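Local structure of putative amidohydrolase (Unidentified, 3MKV) at residues 63-68 with 251-256; 128-133 with 361-366; 144-147 with 152-155. The protein probably acts as a zinc-dependent prolidase of the amidohydrolase superfamily, hydrolysing dipeptides that end in proline. All blocks are in the same frame, centred on the assembly; numbering follows the deposited sequence.

In the fold
From the N terminus the chain reaches residues 63-68 first, at the end of strand 56-63, then 128-133, on strand 128-131 of the same sheet, with strand 102-107 between the two. Residues 144-147 and 152-155 follow and meet each other across four residues, so interaction 3 is a local closure lying within the spans of both others. The chain returns at 251-256 to complete interaction 1 and at 361-366 to complete interaction 2; these two cross, since their segments alternate. Interaction 1 joins two barrel strands at the zinc site. Interaction 2 seats the end of helix 348-362 beside it, L64 and T251 packing on V362. Interaction 3 stands apart, about 24 Å from interaction 1 between centres.

Interaction 1 of 3, residues 63-68 with 251-256; sequences DLHVHV and TIEHGN. With ZN (zinc ion), chain I; ZN (zinc ion), chain J.
H65 reaches across the barrel interior to E253 and H254, one imidazole serving both a carboxylate and a metal. CB lies 3.8 Å from E253 OE1, with the ring carried out from there by a chi1 of -162°, CG being anti to the backbone N. ND1 donates to E253 OE1 at 2.7 Å, and the bond is nearly straight (171°). OE1 lies almost in the ring plane and uses its anti lone pair; ring and carboxylate are nearly coplanar; the ND1 bond and the zinc on NE2 together hold the ring's rotation. CE1 comes next, 4.0 Å from NE2 of H254, whose ring stands obliquely with its CE1 over one face of the H65 ring. At the tip, NE2 binds the first zinc at 2.1 Å, beside H67 NE2, also at 2.1 Å. The hydrogen bond at ND1 is consistent with a more electron-rich ligand nitrogen.

H254 NE2 holds the second zinc at 2.4 Å. D326 completes the first site and H234 the second, while carboxylated K193 binds both metals, giving the binuclear centre characteristic of many amidohydrolases. The second shell is polar: T251 OG1 bonds to E253 OE2, which also forms a salt bridge with R106, and H254 ND1 bonds to T276 OG1. D63 OD1 accepts from the backbone N of H65 in an Asx turn. Strand 251-254 runs parallel between strands 232-235 and 272-274, with E253 touching V274; on the other segment V66 packs against M97 of helix 83-99, and L64 meets V362 of helix 348-362.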
ATOM      1  N   ASP A  63      14.126 -18.533 -37.917  1.00 50.56           N
ATOM      2  CA  ASP A  63      14.747 -17.295 -37.429  1.00 50.30           C
ATOM      3  C   ASP A  63      14.761 -17.242 -35.898  1.00 52.55           C
ATOM      4  O   ASP A  63      13.706 -17.293 -35.243  1.00 42.38           O
ATOM      5  CB  ASP A  63      14.077 -16.047 -38.014  1.00 45.59           C
ATOM      6  CG  ASP A  63      14.812 -14.773 -37.649  1.00 49.33           C
ATOM      7  OD1 ASP A  63      15.500 -14.755 -36.607  1.00 48.88           O
ATOM      8  OD2 ASP A  63      14.701 -13.779 -38.397  1.00 49.13           O
ATOM      9  N   LEU A  64      15.969 -17.136 -35.340  1.00 52.93           N
ATOM     10  CA  LEU A  64      16.189 -17.317 -33.906  1.00 49.03           C
ATOM     11  C   LEU A  64      16.055 -16.033 -33.108  1.00 47.63           C
ATOM     12  O   LEU A  64      16.199 -16.039 -31.885  1.00 50.95           O
ATOM     13  CB  LEU A  64      17.567 -17.932 -33.649  1.00 50.33           C
ATOM     14  CG  LEU A  64      17.755 -19.428 -33.883  1.00 50.62           C
ATOM     15  CD1 LEU A  64      19.184 -19.852 -33.505  1.00 31.42           C
ATOM     16  CD2 LEU A  64      16.721 -20.221 -33.086  1.00 45.70           C
ATOM     17  N   HIS A  65      15.779 -14.928 -33.786  1.00 46.56           N
ATOM     18  CA  HIS A  65      15.679 -13.647 -33.089  1.00 46.15           C
ATOM     19  C   HIS A  65      14.725 -12.675 -33.771  1.00 46.51           C
ATOM     20  O   HIS A  65      15.129 -11.849 -34.570  1.00 53.79           O
ATOM     21  CB  HIS A  65      17.062 -13.002 -32.914  1.00 42.19           C
ATOM     22  CG  HIS A  65      17.099 -11.942 -31.862  1.00 42.39           C
ATOM     23  ND1 HIS A  65      17.929 -12.009 -30.764  1.00 49.40           N
ATOM     24  CD2 HIS A  65      16.392 -10.795 -31.728  1.00 44.44           C
ATOM     25  CE1 HIS A  65      17.733 -10.949 -30.000  1.00 43.87           C
ATOM     26  NE2 HIS A  65      16.804 -10.197 -30.563  1.00 37.31           N
ATOM     27  N   VAL A  66      13.450 -12.773 -33.442  1.00 50.80           N
ATOM     28  CA  VAL A  66      12.488 -11.803 -33.930  1.00 47.84           C
ATOM     29  C   VAL A  66      11.758 -11.183 -32.752  1.00 46.15           C
ATOM     30  O   VAL A  66      11.784 -11.707 -31.639  1.00 45.25           O
ATOM     31  CB  VAL A  66      11.449 -12.444 -34.916  1.00 47.67           C
ATOM     32  CG1 VAL A  66      12.152 -13.079 -36.098  1.00 40.09           C
ATOM     33  CG2 VAL A  66      10.601 -13.481 -34.207  1.00 42.18           C
ATOM     34  N   HIS A  67      11.122 -10.050 -33.008  1.00 46.98           N
ATOM     35  CA  HIS A  67      10.153  -9.481 -32.087  1.00 44.69           C
ATOM     36  C   HIS A  67       8.847  -9.262 -32.834  1.00 45.63           C
ATOM     37  O   HIS A  67       8.710  -8.342 -33.630  1.00 44.98           O
ATOM     38  CB  HIS A  67      10.674  -8.179 -31.491  1.00 40.03           C
ATOM     39  CG  HIS A  67      11.948  -8.351 -30.725  1.00 44.77           C
ATOM     40  ND1 HIS A  67      11.985  -8.888 -29.457  1.00 43.90           N
ATOM     41  CD2 HIS A  67      13.231  -8.068 -31.051  1.00 53.17           C
ATOM     42  CE1 HIS A  67      13.234  -8.923 -29.032  1.00 45.37           C
ATOM     43  NE2 HIS A  67      14.012  -8.437 -29.983  1.00 54.39           N
ATOM     44  N   VAL A  68       7.881 -10.127 -32.589  1.00 50.32           N
ATOM     45  CA  VAL A  68       6.641 -10.037 -33.328  1.00 52.95           C
ATOM     46  C   VAL A  68       5.856  -8.777 -32.975  1.00 50.53           C
ATOM     47  O   VAL A  68       5.163  -8.219 -33.825  1.00 48.10           O
ATOM     48  CB  VAL A  68       5.793 -11.317 -33.174  1.00 57.47           C
ATOM     49  CG1 VAL A  68       4.329 -11.025 -33.456  1.00 61.43           C
ATOM     50  CG2 VAL A  68       6.329 -12.408 -34.105  1.00 51.10           C
ATOM     51  N   THR A 251      22.692 -19.255 -25.492  1.00 47.53           N
ATOM     52  CA  THR A 251      22.886 -18.541 -26.748  1.00 47.38           C
ATOM     53  C   THR A 251      23.151 -17.070 -26.499  1.00 46.52           C
ATOM     54  O   THR A 251      22.580 -16.476 -25.584  1.00 42.98           O
ATOM     55  CB  THR A 251      21.730 -18.767 -27.806  1.00 44.96           C
ATOM     56  OG1 THR A 251      20.560 -18.008 -27.469  1.00 42.01           O
ATOM     57  CG2 THR A 251      21.370 -20.241 -27.905  1.00 42.69           C
ATOM     58  N   ILE A 252      24.042 -16.510 -27.311  1.00 45.41           N
ATOM     59  CA  ILE A 252      24.396 -15.105 -27.245  1.00 41.63           C
ATOM     60  C   ILE A 252      23.850 -14.382 -28.463  1.00 41.62           C
ATOM     61  O   ILE A 252      23.915 -14.890 -29.583  1.00 42.76           O
ATOM     62  CB  ILE A 252      25.910 -14.924 -27.246  1.00 46.97           C
ATOM     63  CG1 ILE A 252      26.542 -15.569 -26.000  1.00 49.03           C
ATOM     64  CG2 ILE A 252      26.254 -13.452 -27.373  1.00 43.48           C
ATOM     65  CD1 ILE A 252      26.251 -14.830 -24.694  1.00 49.15           C
ATOM     66  N   GLU A 253      23.312 -13.194 -28.245  1.00 42.94           N
ATOM     67  CA  GLU A 253      22.588 -12.502 -29.289  1.00 48.12           C
ATOM     68  C   GLU A 253      23.390 -11.305 -29.786  1.00 50.81           C
ATOM     69  O   GLU A 253      23.833 -10.466 -28.994  1.00 49.65           O
ATOM     70  CB  GLU A 253      21.203 -12.067 -28.796  1.00 48.80           C
ATOM     71  CG  GLU A 253      20.370 -13.186 -28.176  1.00 53.96           C
ATOM     72  CD  GLU A 253      20.123 -14.361 -29.115  1.00 58.57           C
ATOM     73  OE1 GLU A 253      19.495 -14.159 -30.182  1.00 54.61           O
ATOM     74  OE2 GLU A 253      20.545 -15.494 -28.770  1.00 53.97           O
ATOM     75  N   HIS A 254      23.569 -11.244 -31.103  1.00 48.95           N
ATOM     76  CA  HIS A 254      24.311 -10.168 -31.742  1.00 51.30           C
ATOM     77  C   HIS A 254      25.802 -10.484 -31.706  1.00 55.75           C
ATOM     78  O   HIS A 254      26.358 -10.976 -32.695  1.00 57.02           O
ATOM     79  CB  HIS A 254      24.007  -8.827 -31.077  1.00 50.97           C
ATOM     80  CG  HIS A 254      22.542  -8.541 -30.945  1.00 54.95           C
ATOM     81  ND1 HIS A 254      21.677  -8.566 -32.019  1.00 65.00           N
ATOM     82  CD2 HIS A 254      21.791  -8.210 -29.868  1.00 51.68           C
ATOM     83  CE1 HIS A 254      20.456  -8.268 -31.609  1.00 54.90           C
ATOM     84  NE2 HIS A 254      20.498  -8.048 -30.307  1.00 52.37           N
ATOM     85  N   GLY A 255      26.441 -10.230 -30.565  1.00 53.51           N
ATOM     86  CA  GLY A 255      27.864 -10.537 -30.401  1.00 54.76           C
ATOM     87  C   GLY A 255      28.754  -9.735 -31.341  1.00 56.76           C
ATOM     88  O   GLY A 255      29.833 -10.186 -31.716  1.00 55.23           O
ATOM     89  N   ASN A 256      28.309  -8.530 -31.690  1.00 54.38           N
ATOM     90  CA  ASN A 256      28.956  -7.720 -32.713  1.00 59.35           C
ATOM     91  C   ASN A 256      30.442  -7.432 -32.495  1.00 61.75           C
ATOM     92  O   ASN A 256      31.246  -7.548 -33.426  1.00 64.22           O
ATOM     93  CB  ASN A 256      28.217  -6.395 -32.886  1.00 58.91           C
ATOM     94  CG  ASN A 256      26.887  -6.553 -33.594  1.00 62.28           C
ATOM     95  OD1 ASN A 256      26.050  -7.378 -33.212  1.00 65.25           O
ATOM     96  ND2 ASN A 256      26.676  -5.740 -34.622  1.00 55.69           N
TER
HETATM   97 ZN    ZN I 425      16.081  -8.325 -30.144  1.00 59.68          ZN
HETATM   98 ZN    ZN J 426      18.875  -7.500 -28.565  1.00 66.26          ZN

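Interaction 2 of 3, residues 128-133 with 361-366; sequences RLFVSG and EVLGMQ
F130 meets L363 and M365 from a strand whose other residues here face elsewhere. At its start, R128 extends its guanidinium to salt bridges with D379 and D407. The side chain of L129 turns from the helix end toward V105 and F115. F130 then points at it: with chi1 at -80° its CG is anti to the carbonyl carbon, and the ring is presented to two apolar partners. L363 CD2 sits over one face, toward the rim, 4.1 Å from F130 CG. M365 approaches at the edge, its methyl CE near the ring plane and 4.1 Å from CZ; a chain bent at chi2 and chi3 brings CE there, and M365 CG is equally near CZ. K116 adds a cation-pi contact to the same ring. Further on, S132 OG bonds to the backbone O of D107.

The partner residues follow the last turn of helix 348-362, which G364 ends with positive phi in a Schellman motif, its N bonded to E361 O at 2.9 Å. Chain reversal at this glycine places L363 and M365 on the same aromatic ring. Strand 128-131 pairs in parallel with 102-107, so the contact packs a helix terminus against strands of the TIM-barrel fold of amidohydrolases.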
ATOM      1  N   ARG A 128       5.622 -21.189 -36.509  1.00 46.69           N
ATOM      2  CA  ARG A 128       5.595 -21.827 -35.217  1.00 46.83           C
ATOM      3  C   ARG A 128       6.428 -20.951 -34.298  1.00 47.18           C
ATOM      4  O   ARG A 128       7.489 -20.460 -34.694  1.00 45.91           O
ATOM      5  CB  ARG A 128       6.191 -23.229 -35.318  1.00 45.81           C
ATOM      6  CG  ARG A 128       6.464 -23.876 -33.985  1.00 53.28           C
ATOM      7  CD  ARG A 128       7.108 -25.232 -34.170  1.00 63.55           C
ATOM      8  NE  ARG A 128       6.324 -26.110 -35.036  1.00 59.97           N
ATOM      9  CZ  ARG A 128       6.490 -26.198 -36.350  1.00 55.66           C
ATOM     10  NH1 ARG A 128       7.408 -25.454 -36.950  1.00 50.43           N
ATOM     11  NH2 ARG A 128       5.740 -27.034 -37.062  1.00 52.04           N
ATOM     12  N   LEU A 129       5.944 -20.730 -33.078  1.00 50.45           N
ATOM     13  CA  LEU A 129       6.551 -19.724 -32.194  1.00 44.18           C
ATOM     14  C   LEU A 129       7.245 -20.329 -30.993  1.00 40.59           C
ATOM     15  O   LEU A 129       6.644 -21.069 -30.223  1.00 48.59           O
ATOM     16  CB  LEU A 129       5.502 -18.725 -31.712  1.00 45.79           C
ATOM     17  CG  LEU A 129       4.889 -17.711 -32.683  1.00 45.32           C
ATOM     18  CD1 LEU A 129       4.039 -16.719 -31.899  1.00 33.48           C
ATOM     19  CD2 LEU A 129       5.959 -16.968 -33.462  1.00 43.10           C
ATOM     20  N   PHE A 130       8.520 -20.014 -30.835  1.00 42.26           N
ATOM     21  CA  PHE A 130       9.231 -20.313 -29.596  1.00 42.62           C
ATOM     22  C   PHE A 130       9.465 -18.994 -28.872  1.00 46.40           C
ATOM     23  O   PHE A 130      10.352 -18.215 -29.245  1.00 43.89           O
ATOM     24  CB  PHE A 130      10.562 -21.002 -29.879  1.00 44.85           C
ATOM     25  CG  PHE A 130      10.434 -22.468 -30.176  1.00 49.32           C
ATOM     26  CD1 PHE A 130       9.991 -22.904 -31.419  1.00 49.03           C
ATOM     27  CD2 PHE A 130      10.766 -23.408 -29.222  1.00 39.64           C
ATOM     28  CE1 PHE A 130       9.881 -24.246 -31.700  1.00 47.95           C
ATOM     29  CE2 PHE A 130      10.651 -24.763 -29.496  1.00 47.99           C
ATOM     30  CZ  PHE A 130      10.211 -25.184 -30.737  1.00 42.08           C
ATOM     31  N   VAL A 131       8.662 -18.749 -27.836  1.00 47.49           N
ATOM     32  CA  VAL A 131       8.590 -17.434 -27.208  1.00 45.97           C
ATOM     33  C   VAL A 131       9.390 -17.309 -25.904  1.00 48.47           C
ATOM     34  O   VAL A 131       9.546 -18.271 -25.143  1.00 48.39           O
ATOM     35  CB  VAL A 131       7.121 -17.039 -26.965  1.00 48.46           C
ATOM     36  CG1 VAL A 131       6.319 -17.147 -28.279  1.00 38.80           C
ATOM     37  CG2 VAL A 131       6.513 -17.924 -25.899  1.00 33.77           C
ATOM     38  N   SER A 132       9.881 -16.099 -25.663  1.00 49.28           N
ATOM     39  CA  SER A 132      10.663 -15.778 -24.481  1.00 49.87           C
ATOM     40  C   SER A 132       9.822 -15.127 -23.384  1.00 52.03           C
ATOM     41  O   SER A 132      10.273 -15.012 -22.248  1.00 48.59           O
ATOM     42  CB  SER A 132      11.782 -14.810 -24.857  1.00 46.03           C
ATOM     43  OG  SER A 132      12.762 -15.439 -25.660  1.00 50.57           O
ATOM     44  N   GLY A 133       8.608 -14.701 -23.728  1.00 49.86           N
ATOM     45  CA  GLY A 133       7.845 -13.807 -22.870  1.00 49.22           C
ATOM     46  C   GLY A 133       8.506 -12.433 -22.880  1.00 49.75           C
ATOM     47  O   GLY A 133       8.936 -11.943 -23.927  1.00 53.02           O
ATOM     48  N   GLU A 361      19.122 -26.903 -33.742  1.00 60.89           N
ATOM     49  CA  GLU A 361      19.911 -27.391 -32.635  1.00 63.27           C
ATOM     50  C   GLU A 361      19.685 -26.467 -31.440  1.00 59.55           C
ATOM     51  O   GLU A 361      19.436 -26.921 -30.320  1.00 56.63           O
ATOM     52  CB  GLU A 361      21.385 -27.414 -33.031  1.00 61.47           C
ATOM     53  CG  GLU A 361      22.136 -28.655 -32.572  1.00 73.38           C
ATOM     54  CD  GLU A 361      23.639 -28.571 -32.843  1.00 77.63           C
ATOM     55  OE1 GLU A 361      24.036 -27.915 -33.840  1.00 75.71           O
ATOM     56  OE2 GLU A 361      24.420 -29.161 -32.056  1.00 85.25           O
ATOM     57  N   VAL A 362      19.767 -25.165 -31.694  1.00 51.80           N
ATOM     58  CA  VAL A 362      19.491 -24.162 -30.675  1.00 49.10           C
ATOM     59  C   VAL A 362      18.146 -24.371 -29.972  1.00 51.88           C
ATOM     60  O   VAL A 362      17.996 -24.034 -28.797  1.00 54.08           O
ATOM     61  CB  VAL A 362      19.517 -22.743 -31.265  1.00 49.08           C
ATOM     62  CG1 VAL A 362      19.020 -21.732 -30.233  1.00 48.55           C
ATOM     63  CG2 VAL A 362      20.920 -22.395 -31.753  1.00 46.47           C
ATOM     64  N   LEU A 363      17.177 -24.927 -30.693  1.00 48.08           N
ATOM     65  CA  LEU A 363      15.818 -25.072 -30.183  1.00 47.36           C
ATOM     66  C   LEU A 363      15.588 -26.426 -29.541  1.00 48.86           C
ATOM     67  O   LEU A 363      14.490 -26.706 -29.053  1.00 51.30           O
ATOM     68  CB  LEU A 363      14.796 -24.897 -31.318  1.00 44.56           C
ATOM     69  CG  LEU A 363      14.793 -23.586 -32.107  1.00 39.75           C
ATOM     70  CD1 LEU A 363      13.888 -23.697 -33.319  1.00 47.86           C
ATOM     71  CD2 LEU A 363      14.345 -22.433 -31.237  1.00 37.31           C
ATOM     72  N   GLY A 364      16.615 -27.270 -29.554  1.00 48.46           N
ATOM     73  CA  GLY A 364      16.504 -28.625 -29.026  1.00 45.14           C
ATOM     74  C   GLY A 364      15.619 -29.470 -29.922  1.00 52.57           C
ATOM     75  O   GLY A 364      14.907 -30.364 -29.454  1.00 51.57           O
ATOM     76  N   MET A 365      15.662 -29.172 -31.219  1.00 52.87           N
ATOM     77  CA  MET A 365      14.800 -29.828 -32.194  1.00 51.91           C
ATOM     78  C   MET A 365      15.590 -30.529 -33.301  1.00 54.35           C
ATOM     79  O   MET A 365      15.109 -30.646 -34.431  1.00 55.29           O
ATOM     80  CB  MET A 365      13.785 -28.835 -32.791  1.00 49.67           C
ATOM     81  CG  MET A 365      12.754 -28.287 -31.794  1.00 42.82           C
ATOM     82  SD  MET A 365      11.476 -29.489 -31.312  1.00 45.93           S
ATOM     83  CE  MET A 365      11.143 -28.976 -29.643  1.00 51.92           C
ATOM     84  N   GLN A 366      16.792 -31.011 -32.983  1.00 57.37           N
ATOM     85  CA  GLN A 366      17.571 -31.748 -33.972  1.00 63.17           C
ATOM     86  C   GLN A 366      16.765 -32.948 -34.461  1.00 64.85           C
ATOM     87  O   GLN A 366      16.283 -33.753 -33.656  1.00 58.44           O
ATOM     88  CB  GLN A 366      18.931 -32.195 -33.429  1.00 66.03           C
ATOM     89  CG  GLN A 366      18.933 -32.615 -31.960  1.00 80.55           C
ATOM     90  CD  GLN A 366      19.268 -31.464 -31.014  1.00 86.38           C
ATOM     91  OE1 GLN A 366      18.502 -31.149 -30.096  1.00 81.31           O
ATOM     92  NE2 GLN A 366      20.417 -30.831 -31.238  1.00 90.26           N
TER

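Interaction 3 of 3, residues 144-147 with 152-155; sequences DPRA and MPPD
D144 OD1 is gripped twice by R146, the arginine that goes on to P153: the backbone N bonds to it at 3.2 Å and NE at 3.1 Å. NE meets the syn lone pair of D144 OD1, which lies nearly in the guanidinium plane, whereas the backbone N comes from the anti side, tilted out of the carboxylate plane. NH2 adds a salt bridge to D144 OD2 at 2.9 Å from above that plane, making a side-on, two-nitrogen grip that holds the guanidinium against rotation. The backbone bond defines an Asx turn, in the long loop between strands 135-137 and 168-170 of this amidohydrolase; the side chain of P145 is about 14 Å from a zinc.

Opposite the carboxylate, NH1 of R146 donates to P153 O at 2.6 Å, approaching nearly along the C=O axis and bending little (160°). A bend at chi3 (-66°) swings the guanidinium round to this carbonyl, while R146 CD rests 3.5 Å from P153 CG as the arginine chain and the proline ring run antiparallel alongside each other. M152 crosses at about a right angle and sets its CE over the centre of one guanidinium face, 3.6 Å from CZ of R146. D155 CA lies over the other face, toward its rim. D155 OD1 itself accepts from the backbone N of V170, tying this arm to strand 168-170, and M152 also packs on Q186 of a second subunit.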
ATOM      1  N   ASP A 144      14.776  -1.531 -20.159  1.00 59.45           N
ATOM      2  CA  ASP A 144      14.107  -0.567 -19.283  1.00 56.97           C
ATOM      3  C   ASP A 144      13.722   0.642 -20.129  1.00 60.10           C
ATOM      4  O   ASP A 144      14.584   1.408 -20.555  1.00 62.78           O
ATOM      5  CB  ASP A 144      15.022  -0.150 -18.124  1.00 52.71           C
ATOM      6  CG  ASP A 144      14.345   0.831 -17.150  1.00 60.00           C
ATOM      7  OD1 ASP A 144      13.267   1.386 -17.487  1.00 52.77           O
ATOM      8  OD2 ASP A 144      14.901   1.045 -16.041  1.00 48.05           O
ATOM      9  N   PRO A 145      12.417   0.819 -20.370  1.00 62.57           N
ATOM     10  CA  PRO A 145      11.933   1.773 -21.361  1.00 62.59           C
ATOM     11  C   PRO A 145      11.865   3.218 -20.866  1.00 60.77           C
ATOM     12  O   PRO A 145      11.646   4.121 -21.667  1.00 58.30           O
ATOM     13  CB  PRO A 145      10.519   1.257 -21.658  1.00 63.90           C
ATOM     14  CG  PRO A 145      10.070   0.677 -20.370  1.00 63.99           C
ATOM     15  CD  PRO A 145      11.310   0.121 -19.689  1.00 62.46           C
ATOM     16  N   ARG A 146      12.058   3.430 -19.565  1.00 60.36           N
ATOM     17  CA  ARG A 146      11.868   4.753 -18.960  1.00 57.61           C
ATOM     18  C   ARG A 146      12.857   5.807 -19.431  1.00 59.82           C
ATOM     19  O   ARG A 146      14.050   5.543 -19.569  1.00 60.21           O
ATOM     20  CB  ARG A 146      11.886   4.655 -17.436  1.00 57.76           C
ATOM     21  CG  ARG A 146      10.637   4.012 -16.859  1.00 55.50           C
ATOM     22  CD  ARG A 146      10.798   3.721 -15.379  1.00 57.46           C
ATOM     23  NE  ARG A 146      11.808   2.701 -15.141  1.00 59.06           N
ATOM     24  CZ  ARG A 146      12.076   2.184 -13.949  1.00 50.79           C
ATOM     25  NH1 ARG A 146      11.403   2.596 -12.882  1.00 57.73           N
ATOM     26  NH2 ARG A 146      13.007   1.253 -13.825  1.00 36.87           N
ATOM     27  N   ALA A 147      12.342   7.006 -19.682  1.00 60.83           N
ATOM     28  CA  ALA A 147      13.157   8.120 -20.153  1.00 58.98           C
ATOM     29  C   ALA A 147      13.977   8.708 -19.005  1.00 56.44           C
ATOM     30  O   ALA A 147      13.629   8.524 -17.836  1.00 55.52           O
ATOM     31  CB  ALA A 147      12.263   9.192 -20.764  1.00 57.24           C
ATOM     32  N   MET A 152      12.294   8.296 -10.886  1.00 60.49           N
ATOM     33  CA  MET A 152      12.018   6.991 -11.473  1.00 62.10           C
ATOM     34  C   MET A 152      10.532   6.654 -11.391  1.00 60.35           C
ATOM     35  O   MET A 152      10.034   6.312 -10.323  1.00 63.48           O
ATOM     36  CB  MET A 152      12.810   5.892 -10.750  1.00 60.33           C
ATOM     37  CG  MET A 152      14.311   6.116 -10.692  1.00 58.80           C
ATOM     38  SD  MET A 152      15.139   6.110 -12.295  1.00 46.15           S
ATOM     39  CE  MET A 152      14.612   4.536 -12.946  1.00 38.64           C
ATOM     40  N   PRO A 153       9.820   6.733 -12.523  1.00 59.40           N
ATOM     41  CA  PRO A 153       8.429   6.285 -12.551  1.00 63.77           C
ATOM     42  C   PRO A 153       8.362   4.766 -12.433  1.00 66.64           C
ATOM     43  O   PRO A 153       9.336   4.084 -12.740  1.00 63.20           O
ATOM     44  CB  PRO A 153       7.961   6.695 -13.942  1.00 57.69           C
ATOM     45  CG  PRO A 153       9.194   6.723 -14.752  1.00 52.09           C
ATOM     46  CD  PRO A 153      10.270   7.216 -13.837  1.00 58.47           C
ATOM     47  N   PRO A 154       7.212   4.234 -12.007  1.00 72.71           N
ATOM     48  CA  PRO A 154       7.070   2.782 -11.875  1.00 78.78           C
ATOM     49  C   PRO A 154       7.431   2.060 -13.173  1.00 81.35           C
ATOM     50  O   PRO A 154       7.061   2.503 -14.262  1.00 79.48           O
ATOM     51  CB  PRO A 154       5.581   2.605 -11.565  1.00 78.42           C
ATOM     52  CG  PRO A 154       5.182   3.896 -10.921  1.00 79.16           C
ATOM     53  CD  PRO A 154       5.981   4.952 -11.639  1.00 74.07           C
ATOM     54  N   ASP A 155       8.160   0.958 -13.059  1.00 87.27           N
ATOM     55  CA  ASP A 155       8.549   0.209 -14.242  1.00 93.53           C
ATOM     56  C   ASP A 155       7.397   0.152 -15.240  1.00 97.17           C
ATOM     57  O   ASP A 155       7.551   0.507 -16.409  1.00 96.65           O
ATOM     58  CB  ASP A 155       8.963  -1.211 -13.870  1.00 94.08           C
ATOM     59  CG  ASP A 155       9.311  -2.037 -15.083  1.00 98.77           C
ATOM     60  OD1 ASP A 155       9.080  -3.269 -15.064  1.00102.35           O
ATOM     61  OD2 ASP A 155       9.802  -1.437 -16.066  1.00 97.52           O
TER